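Local coordinates for protein endoglucanase (Clostridium thermocellum, PDB 2E4T) that probably hydrolyses internal beta-1,4-glucosidic bonds of cellulose and xyloglucan, this chain being the glycoside hydrolase family 44 module of a longer multidomain enzyme, at residues A7-D11 against Q457-F461; N307-L311 against H367-A373; P314-W318 against D376-F381; I429-Y435 against I448-N454. All coordinates share one frame. Numbering follows the deposited sequence.

Overall arrangement
From the N terminus, 7-11 waits until 457-461 to be paired, so interaction 1 closes a loop of 445 residues within which the other three contacts nest. Next come 307-311 and 314-318, partnered by 367-373 and 376-381. Because these four segments alternate, interactions 2 and 3 cross, and they meet successive parts of the barrel helix 368-384. Interaction 4 follows in series as a hairpin closing only 12 residues. Interactions 1 and 4 lie in the same beta sheet and touch where Thr459 OG1 meets Asn452 OD1. Through Asp376 OD1, bonded to Tyr435 OH and Ser433 OG, helix 368-384 ties the TIM barrel to the beta domain.

Interaction 1. Residues A7-D11 against Q457-F461; sequences AKVVD and QPTTF
Val10, Thr460 and Lys8 bury the most area where two extended strands, 8-11 and 459-461, run parallel, their short axes 4.7 Å apart and crossing at -30°. CA atoms face each other as Lys8-Thr459 (5.1 Å), Val9-Thr460 (4.7 Å) and Val10-Phe461 (4.9 Å). Thr460 spans the neighbours of Val9: Thr460 N donates to Lys8 O (2.8 Å) and Val10 N to Thr460 O (2.8 Å). Val9 CA makes a CA-H...O contact with that same Thr460 O (3.3 Å), and Phe461 CA one with Val10 O (3.2 Å). Val10 (chi1 t) shares a face with Thr459 and Phe461 (both chi1 m), placing Val10 CG2 3.6 Å from Thr459 CG2 and Val10 CB 3.7 Å from Phe461 CD1. Thr460, beside Val9 on the reverse face, turns its hydroxyl to Thr503 of strand 499-504. Lys8 leads its chain away to a salt bridge with Asp428. Ahead of these pairs, a water accepts from Lys8 N (2.8 Å) and donates to Pro458 O (2.7 Å). The first strand, 8-22, and 459-466 are thus parallel neighbours in an otherwise antiparallel sheet, as in the composite beta domain beside the TIM barrel in glycoside hydrolase families 5, 30, 39 and 51.

Interaction 2. Residues N307-L311 against H367-A373; sequences NKARL and HITGGIA
Two alpha-helical segments, 307-311 and 368-373, point the same way at 9° between their axes, which approach to 9.0 Å; the closest CA pair, Leu311 and Ala373, is 5.3 Å apart. His367, extended, takes the N-cap position of the second helix, its ND1 accepting from Thr369 N (3.1 Å) and also bonded to Thr369 OG1 (2.8 Å). Thr369 (chi1 p) is the hub: Arg310 NH1 donates to Thr369 OG1 (2.9 Å) and to Asn307 OD1 (2.9 Å), and Asn307 OD1 lies over a face of the His367 ring. Helix 368-384 links the seventh and eighth strands of the TIM barrel, and 304-312, in the connection after the sixth, lies against its N-terminal end. Arg310 (chi1 and chi2 t, chi3 m) also bonds to the backbone O atoms of Ile295 and Tyr362. Farther along, Leu311 (chi1 m, chi2 t) sets its CG 3.7 Å from Thr369 CG2 and its CD2 3.7 Å from Ile372 CG2, while Ala373 CB packs 3.7 Å from Arg310 O.

Interaction 3. Residues P314-W318 against D376-F381; sequences PRTLW and DVLGIF
Ile380 (chi1 m, chi2 t) pushes its side chain into a pocket between Pro314, Leu317 and Trp318: Ile380 CD1 lies 3.6 Å from Pro314 CB and 3.5 Å from Trp318 CD1, and Ile380 CG2 is 3.9 Å from Leu317 CB. The pocket is shaped by a tight turn, 314-317, of helical phi/psi, in which Leu317 N bonds to Pro314 O (2.9 Å) and Trp318 N to Arg315 O (3.1 Å); Trp318 then breaks out at phi -137° with chi1 p. Facing it, 376-381 is regular alpha helix. This is the flank of the TIM barrel, where helix 368-384, from the seventh beta-alpha unit, receives the loop after helix 304-312. One helical turn back from Ile380, Val377 CG2 meets Pro314 CG (3.8 Å) and Leu317 CD1 (4.2 Å), the latter also reaching Phe381 CE1 (4.1 Å). No direct hydrogen bond joins the segments; instead a water accepts from Trp318 NE1 (2.9 Å) and donates to Asp376 OD2 (2.9 Å), while Asp376 OD1 bonds to Tyr435 and Ser433 of the beta domain.

Interaction 4. Residues I429-Y435 against I448-N454; sequences IEVSSAY and IILLNKN
The hairpin strands 432-435 and 448-452 run antiparallel (175°, axes 4.7 Å apart). Ser433-Leu451 and Tyr435-Ile449 are hydrogen-bonded pairs: Ser433 N to Leu451 O 3.1 Å, Leu451 N to Ser433 O 2.9 Å, Tyr435 N to Ile449 O 2.9 Å, Ile449 N to Tyr435 O 2.8 Å. Between and beside them, Ala434-Leu450 and Ser432-Asn452 are non-hydrogen-bonded pairs. On the face of Ser433 and Tyr435, which looks toward helix 368-384, Leu451 (chi1 m, chi2 t) is the bump: its CD1 nestles 4.2 Å from Ser433 CB and 4.5 Å from Tyr435 CE2, against the edge of the tyrosine ring. On the reverse face, small Ala434 leaves a hollow for Leu450, with Ala434 CB 4.3 Å from Leu450 CD1.

Ahead of the strand, 429-431 curls with helical phi/psi, and Lys453 fills the space this makes. Lys453 N donates to Val431 O (2.8 Å); its chain passes with CE 3.5 Å from Ser432 O, and NZ donates to Ile429 O (2.9 Å) and, weakly, to Glu430 O (3.0 Å). Val431 CG2 packs on Asn454 CB (3.6 Å), beside an Asx turn from Asn454 N to Asn452 OD1 (3.2 Å), which also bonds to Thr459 OG1. Ser433 and Tyr435 hydroxyls both bond to Asp376 of the barrel helix. Backbone pairing joins the strands, and the Lys453 ammonium extends the polar contact to Ile429 and, weakly, Glu430, whose carbonyl Gln312 also reaches.

Interaction 1. Residues A7-D11 against Q457-F461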
loop_
_atom_site.group_PDB
_atom_site.type_symbol
_atom_site.label_atom_id
_atom_site.label_comp_id
_atom_site.label_asym_id
_atom_site.label_seq_id
_atom_site.Cartn_x
_atom_site.Cartn_y
_atom_site.Cartn_z
ATOM N N ALA A 7 2.560 -38.729 -3.911
ATOM C CA ALA A 7 1.991 -37.539 -3.172
ATOM C C ALA A 7 3.099 -36.534 -2.856
ATOM O O ALA A 7 4.219 -36.922 -2.500
ATOM C CB ALA A 7 1.346 -37.940 -1.868
ATOM N N LYS A 8 2.747 -35.259 -2.896
ATOM C CA LYS A 8 3.666 -34.177 -2.533
ATOM C C LYS A 8 3.511 -33.931 -1.054
ATOM O O LYS A 8 2.396 -33.676 -0.594
ATOM C CB LYS A 8 3.306 -32.936 -3.356
ATOM C CG LYS A 8 4.148 -31.698 -3.044
ATOM C CD LYS A 8 5.643 -31.922 -3.252
ATOM C CE LYS A 8 6.418 -30.653 -2.995
ATOM N NZ LYS A 8 7.876 -30.829 -3.042
ATOM N N VAL A 9 4.642 -33.966 -0.353
ATOM C CA VAL A 9 4.686 -33.882 1.128
ATOM C C VAL A 9 5.645 -32.777 1.560
ATOM O O VAL A 9 6.783 -32.708 1.101
ATOM C CB VAL A 9 5.161 -35.210 1.737
ATOM C CG1 VAL A 9 5.176 -35.077 3.220
ATOM C CG2 VAL A 9 4.186 -36.335 1.370
ATOM N N VAL A 10 5.162 -31.873 2.402
ATOM C CA VAL A 10 5.884 -30.681 2.812
ATOM C C VAL A 10 5.849 -30.591 4.329
ATOM O O VAL A 10 4.790 -30.790 4.912
ATOM C CB VAL A 10 5.225 -29.436 2.177
ATOM C CG1 VAL A 10 5.841 -28.132 2.711
ATOM C CG2 VAL A 10 5.308 -29.539 0.656
ATOM N N ASP A 11 7.007 -30.290 4.934
ATOM C CA ASP A 11 7.067 -30.117 6.367
ATOM C C ASP A 11 6.941 -28.627 6.727
ATOM O O ASP A 11 7.608 -27.781 6.114
ATOM C CB ASP A 11 8.402 -30.603 6.894
ATOM C CG ASP A 11 8.586 -32.097 6.697
ATOM O OD1 ASP A 11 7.592 -32.837 6.761
ATOM O OD2 ASP A 11 9.704 -32.555 6.449
ATOM N N GLN A 457 -2.487 -30.818 -8.035
ATOM C CA GLN A 457 -2.462 -31.935 -7.105
ATOM C C GLN A 457 -2.611 -31.394 -5.707
ATOM O O GLN A 457 -2.166 -30.252 -5.413
ATOM C CB GLN A 457 -1.108 -32.691 -7.208
ATOM C CG GLN A 457 -0.868 -33.500 -8.475
ATOM C CD GLN A 457 -1.997 -34.493 -8.854
ATOM O OE1 GLN A 457 -2.298 -34.688 -10.041
ATOM N NE2 GLN A 457 -2.609 -35.113 -7.870
ATOM N N PRO A 458 -3.171 -32.188 -4.782
ATOM C CA PRO A 458 -3.128 -31.823 -3.367
ATOM C C PRO A 458 -1.687 -31.795 -2.843
ATOM O O PRO A 458 -0.759 -32.383 -3.466
ATOM C CB PRO A 458 -3.938 -32.940 -2.689
ATOM C CG PRO A 458 -3.802 -34.120 -3.643
ATOM C CD PRO A 458 -3.649 -33.569 -5.016
ATOM N N THR A 459 -1.528 -31.169 -1.687
ATOM C CA THR A 459 -0.247 -31.221 -0.986
ATOM C C THR A 459 -0.520 -31.637 0.460
ATOM O O THR A 459 -1.439 -31.107 1.115
ATOM C CB THR A 459 0.460 -29.852 -1.014
ATOM O OG1 THR A 459 0.662 -29.504 -2.375
ATOM C CG2 THR A 459 1.799 -29.891 -0.278
ATOM N N THR A 460 0.286 -32.595 0.954
ATOM C CA THR A 460 0.187 -33.036 2.340
ATOM C C THR A 460 1.202 -32.261 3.177
ATOM O O THR A 460 2.394 -32.318 2.882
ATOM C CB THR A 460 0.454 -34.564 2.413
ATOM O OG1 THR A 460 -0.581 -35.225 1.678
ATOM C CG2 THR A 460 0.504 -35.019 3.868
ATOM N N PHE A 461 0.716 -31.612 4.231
ATOM C CA PHE A 461 1.585 -30.857 5.110
ATOM C C PHE A 461 1.692 -31.537 6.460
ATOM O O PHE A 461 0.717 -31.823 7.125
ATOM C CB PHE A 461 0.986 -29.429 5.304
ATOM C CG PHE A 461 1.009 -28.617 4.060
ATOM C CD1 PHE A 461 2.163 -27.967 3.652
ATOM C CD2 PHE A 461 -0.138 -28.518 3.251
ATOM C CE1 PHE A 461 2.178 -27.200 2.486
ATOM C CE2 PHE A 461 -0.151 -27.746 2.101
ATOM C CZ PHE A 461 1.010 -27.079 1.710
HETATM O O HOH W 1 0.007 -34.923 -3.455
#

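Interaction 2. Residues N307-L311 against H367-A373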
loop_
_atom_site.group_PDB
_atom_site.type_symbol
_atom_site.label_atom_id
_atom_site.label_comp_id
_atom_site.label_asym_id
_atom_site.label_seq_id
_atom_site.Cartn_x
_atom_site.Cartn_y
_atom_site.Cartn_z
ATOM N N ASN A 307 -0.685 -17.618 -14.855
ATOM C CA ASN A 307 -1.217 -17.869 -13.500
ATOM C C ASN A 307 -0.143 -18.480 -12.586
ATOM O O ASN A 307 -0.051 -18.103 -11.391
ATOM C CB ASN A 307 -2.406 -18.786 -13.590
ATOM C CG ASN A 307 -3.567 -18.193 -14.365
ATOM O OD1 ASN A 307 -3.677 -16.950 -14.515
ATOM N ND2 ASN A 307 -4.480 -19.062 -14.827
ATOM N N LYS A 308 0.668 -19.405 -13.129
ATOM C CA LYS A 308 1.739 -20.015 -12.330
ATOM C C LYS A 308 2.773 -18.947 -11.949
ATOM O O LYS A 308 3.280 -18.958 -10.818
ATOM C CB LYS A 308 2.358 -21.177 -13.078
ATOM C CG LYS A 308 1.455 -22.372 -13.108
ATOM C CD LYS A 308 2.052 -23.514 -13.922
ATOM C CE LYS A 308 1.150 -24.766 -13.815
ATOM N NZ LYS A 308 1.662 -25.833 -14.699
ATOM N N ALA A 309 3.117 -18.038 -12.879
ATOM C CA ALA A 309 4.075 -16.994 -12.562
ATOM C C ALA A 309 3.497 -16.058 -11.494
ATOM O O ALA A 309 4.242 -15.538 -10.654
ATOM C CB ALA A 309 4.440 -16.199 -13.817
ATOM N N ARG A 310 2.179 -15.793 -11.540
ATOM C CA ARG A 310 1.555 -14.942 -10.517
ATOM C C ARG A 310 1.747 -15.533 -9.125
ATOM O O ARG A 310 2.000 -14.827 -8.153
ATOM C CB ARG A 310 0.065 -14.735 -10.846
ATOM C CG ARG A 310 -0.622 -13.826 -9.848
ATOM C CD ARG A 310 -2.073 -13.532 -10.208
ATOM N NE ARG A 310 -2.189 -12.943 -11.519
ATOM C CZ ARG A 310 -2.574 -13.589 -12.635
ATOM N NH1 ARG A 310 -3.064 -14.848 -12.574
ATOM N NH2 ARG A 310 -2.476 -12.981 -13.829
ATOM N N LEU A 311 1.592 -16.881 -9.026
ATOM C CA LEU A 311 1.759 -17.537 -7.739
ATOM C C LEU A 311 3.166 -17.385 -7.182
ATOM O O LEU A 311 3.319 -17.328 -5.948
ATOM C CB LEU A 311 1.413 -19.028 -7.855
ATOM C CG LEU A 311 -0.058 -19.331 -8.103
ATOM C CD1 LEU A 311 -0.214 -20.822 -8.459
ATOM C CD2 LEU A 311 -0.925 -18.960 -6.913
ATOM N N HIS A 367 -9.533 -14.504 -10.134
ATOM C CA HIS A 367 -9.053 -15.866 -10.328
ATOM C C HIS A 367 -8.431 -16.356 -9.025
ATOM O O HIS A 367 -7.823 -15.573 -8.264
ATOM C CB HIS A 367 -7.961 -15.890 -11.439
ATOM C CG HIS A 367 -7.552 -17.248 -11.893
ATOM N ND1 HIS A 367 -6.401 -17.899 -11.447
ATOM C CD2 HIS A 367 -8.159 -18.044 -12.798
ATOM C CE1 HIS A 367 -6.366 -19.071 -12.065
ATOM N NE2 HIS A 367 -7.407 -19.187 -12.899
ATOM N N ILE A 368 -8.470 -17.673 -8.802
ATOM C CA ILE A 368 -7.901 -18.224 -7.573
ATOM C C ILE A 368 -6.439 -17.772 -7.405
ATOM O O ILE A 368 -6.022 -17.510 -6.243
ATOM C CB ILE A 368 -8.003 -19.770 -7.548
ATOM C CG1 ILE A 368 -7.493 -20.358 -6.231
ATOM C CG2 ILE A 368 -7.274 -20.422 -8.729
ATOM C CD1 ILE A 368 -8.133 -19.825 -4.961
ATOM N N THR A 369 -5.658 -17.686 -8.473
ATOM C CA THR A 369 -4.247 -17.321 -8.299
ATOM C C THR A 369 -4.079 -15.863 -7.853
ATOM O O THR A 369 -3.068 -15.552 -7.182
ATOM C CB THR A 369 -3.412 -17.633 -9.533
ATOM O OG1 THR A 369 -3.864 -16.857 -10.678
ATOM C CG2 THR A 369 -3.364 -19.096 -9.831
ATOM N N GLY A 370 -5.008 -14.972 -8.200
ATOM C CA GLY A 370 -4.948 -13.633 -7.650
ATOM C C GLY A 370 -5.232 -13.621 -6.169
ATOM O O GLY A 370 -4.668 -12.806 -5.409
ATOM N N GLY A 371 -6.106 -14.520 -5.690
ATOM C CA GLY A 371 -6.385 -14.616 -4.255
ATOM C C GLY A 371 -5.235 -15.227 -3.472
ATOM O O GLY A 371 -4.896 -14.749 -2.370
ATOM N N ILE A 372 -4.643 -16.295 -3.999
ATOM C CA ILE A 372 -3.503 -16.901 -3.340
ATOM C C ILE A 372 -2.322 -15.929 -3.334
ATOM O O ILE A 372 -1.669 -15.748 -2.288
ATOM C CB ILE A 372 -3.153 -18.263 -3.964
ATOM C CG1 ILE A 372 -4.323 -19.253 -3.726
ATOM C CG2 ILE A 372 -1.843 -18.776 -3.367
ATOM C CD1 ILE A 372 -4.142 -20.591 -4.437
ATOM N N ALA A 373 -2.034 -15.295 -4.467
ATOM C CA ALA A 373 -0.937 -14.322 -4.485
ATOM C C ALA A 373 -1.206 -13.193 -3.493
ATOM O O ALA A 373 -0.284 -12.756 -2.783
ATOM C CB ALA A 373 -0.704 -13.780 -5.895
#

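Interaction 3. Residues P314-W318 against D376-F381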
loop_
_atom_site.group_PDB
_atom_site.type_symbol
_atom_site.label_atom_id
_atom_site.label_comp_id
_atom_site.label_asym_id
_atom_site.label_seq_id
_atom_site.Cartn_x
_atom_site.Cartn_y
_atom_site.Cartn_z
ATOM N N PRO A 314 5.231 -13.155 -5.743
ATOM C CA PRO A 314 5.462 -12.531 -4.430
ATOM C C PRO A 314 6.891 -12.832 -3.887
ATOM O O PRO A 314 7.379 -12.064 -3.050
ATOM C CB PRO A 314 4.370 -13.133 -3.536
ATOM C CG PRO A 314 3.250 -13.401 -4.528
ATOM C CD PRO A 314 3.967 -13.934 -5.753
ATOM N N ARG A 315 7.526 -13.899 -4.349
ATOM C CA ARG A 315 8.879 -14.196 -3.889
ATOM C C ARG A 315 9.875 -13.105 -4.253
ATOM O O ARG A 315 10.903 -12.973 -3.575
ATOM C CB ARG A 315 9.289 -15.584 -4.390
ATOM C CG ARG A 315 8.530 -16.680 -3.698
ATOM C CD ARG A 315 8.688 -18.035 -4.385
ATOM N NE ARG A 315 10.108 -18.435 -4.347
ATOM C CZ ARG A 315 10.597 -19.419 -5.105
ATOM N NH1 ARG A 315 9.804 -20.104 -5.958
ATOM N NH2 ARG A 315 11.905 -19.684 -5.018
ATOM N N THR A 316 9.624 -12.321 -5.308
ATOM C CA THR A 316 10.550 -11.212 -5.596
ATOM C C THR A 316 10.601 -10.200 -4.448
ATOM O O THR A 316 11.563 -9.451 -4.314
ATOM C CB THR A 316 10.130 -10.537 -6.917
ATOM O OG1 THR A 316 10.212 -11.553 -7.908
ATOM C CG2 THR A 316 10.950 -9.328 -7.255
ATOM N N LEU A 317 9.526 -10.169 -3.629
ATOM C CA LEU A 317 9.516 -9.278 -2.489
ATOM C C LEU A 317 10.589 -9.631 -1.439
ATOM O O LEU A 317 11.073 -8.729 -0.753
ATOM C CB LEU A 317 8.148 -9.267 -1.809
ATOM C CG LEU A 317 7.007 -8.736 -2.675
ATOM C CD1 LEU A 317 5.650 -8.967 -1.985
ATOM C CD2 LEU A 317 7.174 -7.241 -2.974
ATOM N N TRP A 318 10.889 -10.944 -1.250
ATOM C CA TRP A 318 11.646 -11.360 -0.083
ATOM C C TRP A 318 12.730 -12.398 -0.346
ATOM O O TRP A 318 13.637 -12.520 0.507
ATOM C CB TRP A 318 10.702 -11.908 1.028
ATOM C CG TRP A 318 10.025 -13.183 0.627
ATOM C CD1 TRP A 318 8.824 -13.332 -0.043
ATOM C CD2 TRP A 318 10.505 -14.528 0.841
ATOM N NE1 TRP A 318 8.550 -14.666 -0.247
ATOM C CE2 TRP A 318 9.577 -15.403 0.266
ATOM C CE3 TRP A 318 11.663 -15.051 1.461
ATOM C CZ2 TRP A 318 9.737 -16.795 0.297
ATOM C CZ3 TRP A 318 11.836 -16.434 1.444
ATOM C CH2 TRP A 318 10.884 -17.292 0.873
ATOM N N ASP A 376 -0.497 -14.344 -0.086
ATOM C CA ASP A 376 0.945 -14.524 0.097
ATOM C C ASP A 376 1.586 -13.149 0.367
ATOM O O ASP A 376 2.400 -12.986 1.316
ATOM C CB ASP A 376 1.518 -15.168 -1.169
ATOM C CG ASP A 376 2.820 -15.901 -0.954
ATOM O OD1 ASP A 376 3.056 -16.403 0.172
ATOM O OD2 ASP A 376 3.638 -15.918 -1.933
ATOM N N VAL A 377 1.262 -12.150 -0.479
ATOM C CA VAL A 377 1.785 -10.798 -0.326
ATOM C C VAL A 377 1.481 -10.253 1.062
ATOM O O VAL A 377 2.354 -9.625 1.707
ATOM C CB VAL A 377 1.209 -9.911 -1.463
ATOM C CG1 VAL A 377 1.457 -8.430 -1.218
ATOM C CG2 VAL A 377 1.802 -10.357 -2.782
ATOM N N LEU A 378 0.230 -10.412 1.529
ATOM C CA LEU A 378 -0.097 -9.886 2.863
ATOM C C LEU A 378 0.721 -10.600 3.969
ATOM O O LEU A 378 1.115 -9.968 4.968
ATOM C CB LEU A 378 -1.578 -10.012 3.127
ATOM C CG LEU A 378 -2.437 -9.152 2.225
ATOM C CD1 LEU A 378 -3.928 -9.517 2.469
ATOM C CD2 LEU A 378 -2.190 -7.665 2.422
ATOM N N GLY A 379 0.942 -11.916 3.794
ATOM C CA GLY A 379 1.783 -12.644 4.749
ATOM C C GLY A 379 3.212 -12.067 4.762
ATOM O O GLY A 379 3.813 -11.877 5.846
ATOM N N ILE A 380 3.752 -11.811 3.567
ATOM C CA ILE A 380 5.084 -11.246 3.425
ATOM C C ILE A 380 5.151 -9.845 4.043
ATOM O O ILE A 380 6.115 -9.521 4.768
ATOM C CB ILE A 380 5.450 -11.231 1.907
ATOM C CG1 ILE A 380 5.622 -12.661 1.408
ATOM C CG2 ILE A 380 6.677 -10.373 1.649
ATOM C CD1 ILE A 380 5.408 -12.789 -0.093
ATOM N N PHE A 381 4.195 -8.994 3.720
ATOM C CA PHE A 381 4.193 -7.649 4.292
ATOM C C PHE A 381 4.255 -7.727 5.809
ATOM O O PHE A 381 4.974 -6.952 6.475
ATOM C CB PHE A 381 2.962 -6.869 3.865
ATOM C CG PHE A 381 2.923 -6.424 2.404
ATOM C CD1 PHE A 381 4.031 -6.470 1.573
ATOM C CD2 PHE A 381 1.757 -5.900 1.898
ATOM C CE1 PHE A 381 3.971 -6.018 0.234
ATOM C CE2 PHE A 381 1.691 -5.447 0.560
ATOM C CZ PHE A 381 2.787 -5.483 -0.228
HETATM O O HOH W 2 6.302 -16.271 -0.974
#

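Interaction 4. Residues I429-Y435 against I448-N454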
loop_
_atom_site.group_PDB
_atom_site.type_symbol
_atom_site.label_atom_id
_atom_site.label_comp_id
_atom_site.label_asym_id
_atom_site.label_seq_id
_atom_site.Cartn_x
_atom_site.Cartn_y
_atom_site.Cartn_z
ATOM N N ILE A 429 9.281 -23.777 -0.556
ATOM C CA ILE A 429 8.795 -22.426 -0.760
ATOM C C ILE A 429 8.215 -22.192 -2.134
ATOM O O ILE A 429 7.638 -21.105 -2.359
ATOM C CB ILE A 429 9.916 -21.372 -0.471
ATOM C CG1 ILE A 429 11.026 -21.425 -1.517
ATOM C CG2 ILE A 429 10.419 -21.480 0.953
ATOM C CD1 ILE A 429 12.153 -20.403 -1.307
ATOM N N GLU A 430 8.383 -23.143 -3.058
ATOM C CA GLU A 430 7.800 -23.038 -4.388
ATOM C C GLU A 430 6.347 -23.532 -4.396
ATOM O O GLU A 430 5.457 -22.873 -4.917
ATOM C CB GLU A 430 8.643 -23.834 -5.369
ATOM C CG GLU A 430 8.157 -23.675 -6.779
ATOM C CD GLU A 430 8.892 -24.566 -7.739
ATOM O OE1 GLU A 430 9.249 -25.722 -7.373
ATOM O OE2 GLU A 430 9.145 -24.114 -8.872
ATOM N N VAL A 431 6.078 -24.674 -3.740
ATOM C CA VAL A 431 4.747 -25.221 -3.766
ATOM C C VAL A 431 3.854 -24.644 -2.691
ATOM O O VAL A 431 2.626 -24.826 -2.763
ATOM C CB VAL A 431 4.771 -26.786 -3.654
ATOM C CG1 VAL A 431 4.975 -27.223 -2.213
ATOM C CG2 VAL A 431 3.534 -27.389 -4.220
ATOM N N SER A 432 4.425 -23.973 -1.690
ATOM C CA SER A 432 3.643 -23.523 -0.554
ATOM C C SER A 432 4.166 -22.259 0.023
ATOM O O SER A 432 5.316 -21.879 -0.202
ATOM C CB SER A 432 3.602 -24.619 0.529
ATOM O OG SER A 432 4.869 -24.780 1.178
ATOM N N SER A 433 3.299 -21.620 0.816
ATOM C CA SER A 433 3.718 -20.588 1.766
ATOM C C SER A 433 2.962 -20.838 3.068
ATOM O O SER A 433 1.831 -21.353 3.056
ATOM C CB SER A 433 3.392 -19.182 1.292
ATOM O OG SER A 433 4.005 -18.942 0.038
ATOM N N ALA A 434 3.572 -20.395 4.180
ATOM C CA ALA A 434 2.905 -20.509 5.452
ATOM C C ALA A 434 3.375 -19.369 6.332
ATOM O O ALA A 434 4.569 -19.082 6.411
ATOM C CB ALA A 434 3.177 -21.892 6.125
ATOM N N TYR A 435 2.396 -18.745 7.008
ATOM C CA TYR A 435 2.661 -17.657 7.938
ATOM C C TYR A 435 1.951 -17.948 9.235
ATOM O O TYR A 435 0.804 -18.400 9.225
ATOM C CB TYR A 435 2.121 -16.296 7.368
ATOM C CG TYR A 435 2.688 -16.028 6.010
ATOM C CD1 TYR A 435 3.983 -15.506 5.871
ATOM C CD2 TYR A 435 2.008 -16.382 4.825
ATOM C CE1 TYR A 435 4.564 -15.334 4.638
ATOM C CE2 TYR A 435 2.583 -16.237 3.584
ATOM C CZ TYR A 435 3.872 -15.745 3.491
ATOM O OH TYR A 435 4.536 -15.616 2.276
ATOM N N ILE A 448 -2.524 -19.735 11.556
ATOM C CA ILE A 448 -1.650 -20.132 10.487
ATOM C C ILE A 448 -2.355 -19.877 9.157
ATOM O O ILE A 448 -3.463 -20.395 8.930
ATOM C CB ILE A 448 -1.264 -21.644 10.554
ATOM C CG1 ILE A 448 -0.641 -21.976 11.914
ATOM C CG2 ILE A 448 -0.346 -21.999 9.411
ATOM C CD1 ILE A 448 -0.570 -23.483 12.177
ATOM N N ILE A 449 -1.726 -19.107 8.270
ATOM C CA ILE A 449 -2.185 -19.012 6.873
ATOM C C ILE A 449 -1.347 -19.989 6.087
ATOM O O ILE A 449 -0.104 -19.973 6.132
ATOM C CB ILE A 449 -1.917 -17.562 6.293
ATOM C CG1 ILE A 449 -2.702 -16.492 7.031
ATOM C CG2 ILE A 449 -2.211 -17.553 4.832
ATOM C CD1 ILE A 449 -4.142 -16.669 6.913
ATOM N N LEU A 450 -2.031 -20.913 5.397
ATOM C CA LEU A 450 -1.389 -22.009 4.689
ATOM C C LEU A 450 -1.861 -21.967 3.230
ATOM O O LEU A 450 -3.073 -22.071 2.980
ATOM C CB LEU A 450 -1.790 -23.352 5.338
ATOM C CG LEU A 450 -1.248 -24.586 4.634
ATOM C CD1 LEU A 450 0.275 -24.667 4.670
ATOM C CD2 LEU A 450 -1.866 -25.819 5.330
ATOM N N LEU A 451 -0.916 -21.749 2.322
ATOM C CA LEU A 451 -1.250 -21.565 0.892
ATOM C C LEU A 451 -0.654 -22.729 0.117
ATOM O O LEU A 451 0.563 -22.958 0.131
ATOM C CB LEU A 451 -0.664 -20.230 0.379
ATOM C CG LEU A 451 -1.054 -19.018 1.220
ATOM C CD1 LEU A 451 -0.445 -17.728 0.645
ATOM C CD2 LEU A 451 -2.558 -18.857 1.310
ATOM N N ASN A 452 -1.538 -23.441 -0.606
ATOM C CA ASN A 452 -1.085 -24.508 -1.501
ATOM C C ASN A 452 -1.074 -23.979 -2.921
ATOM O O ASN A 452 -2.156 -23.758 -3.513
ATOM C CB ASN A 452 -1.958 -25.735 -1.390
ATOM C CG ASN A 452 -1.369 -26.889 -2.174
ATOM O OD1 ASN A 452 -0.175 -26.879 -2.477
ATOM N ND2 ASN A 452 -2.192 -27.905 -2.472
ATOM N N LYS A 453 0.136 -23.746 -3.446
ATOM C CA LYS A 453 0.342 -23.247 -4.800
ATOM C C LYS A 453 0.395 -24.379 -5.841
ATOM O O LYS A 453 0.528 -24.109 -7.025
ATOM C CB LYS A 453 1.599 -22.394 -4.872
ATOM C CG LYS A 453 1.533 -21.163 -4.008
ATOM C CD LYS A 453 2.807 -20.309 -4.124
ATOM C CE LYS A 453 3.947 -20.744 -3.252
ATOM N NZ LYS A 453 5.282 -20.124 -3.650
ATOM N N ASN A 454 0.302 -25.645 -5.390
ATOM C CA ASN A 454 0.310 -26.747 -6.330
ATOM C C ASN A 454 -0.895 -26.583 -7.266
ATOM O O ASN A 454 -2.037 -26.466 -6.789
ATOM C CB ASN A 454 0.222 -28.064 -5.504
ATOM C CG ASN A 454 0.694 -29.255 -6.213
ATOM O OD1 ASN A 454 0.582 -29.331 -7.448
ATOM N ND2 ASN A 454 1.120 -30.271 -5.411
#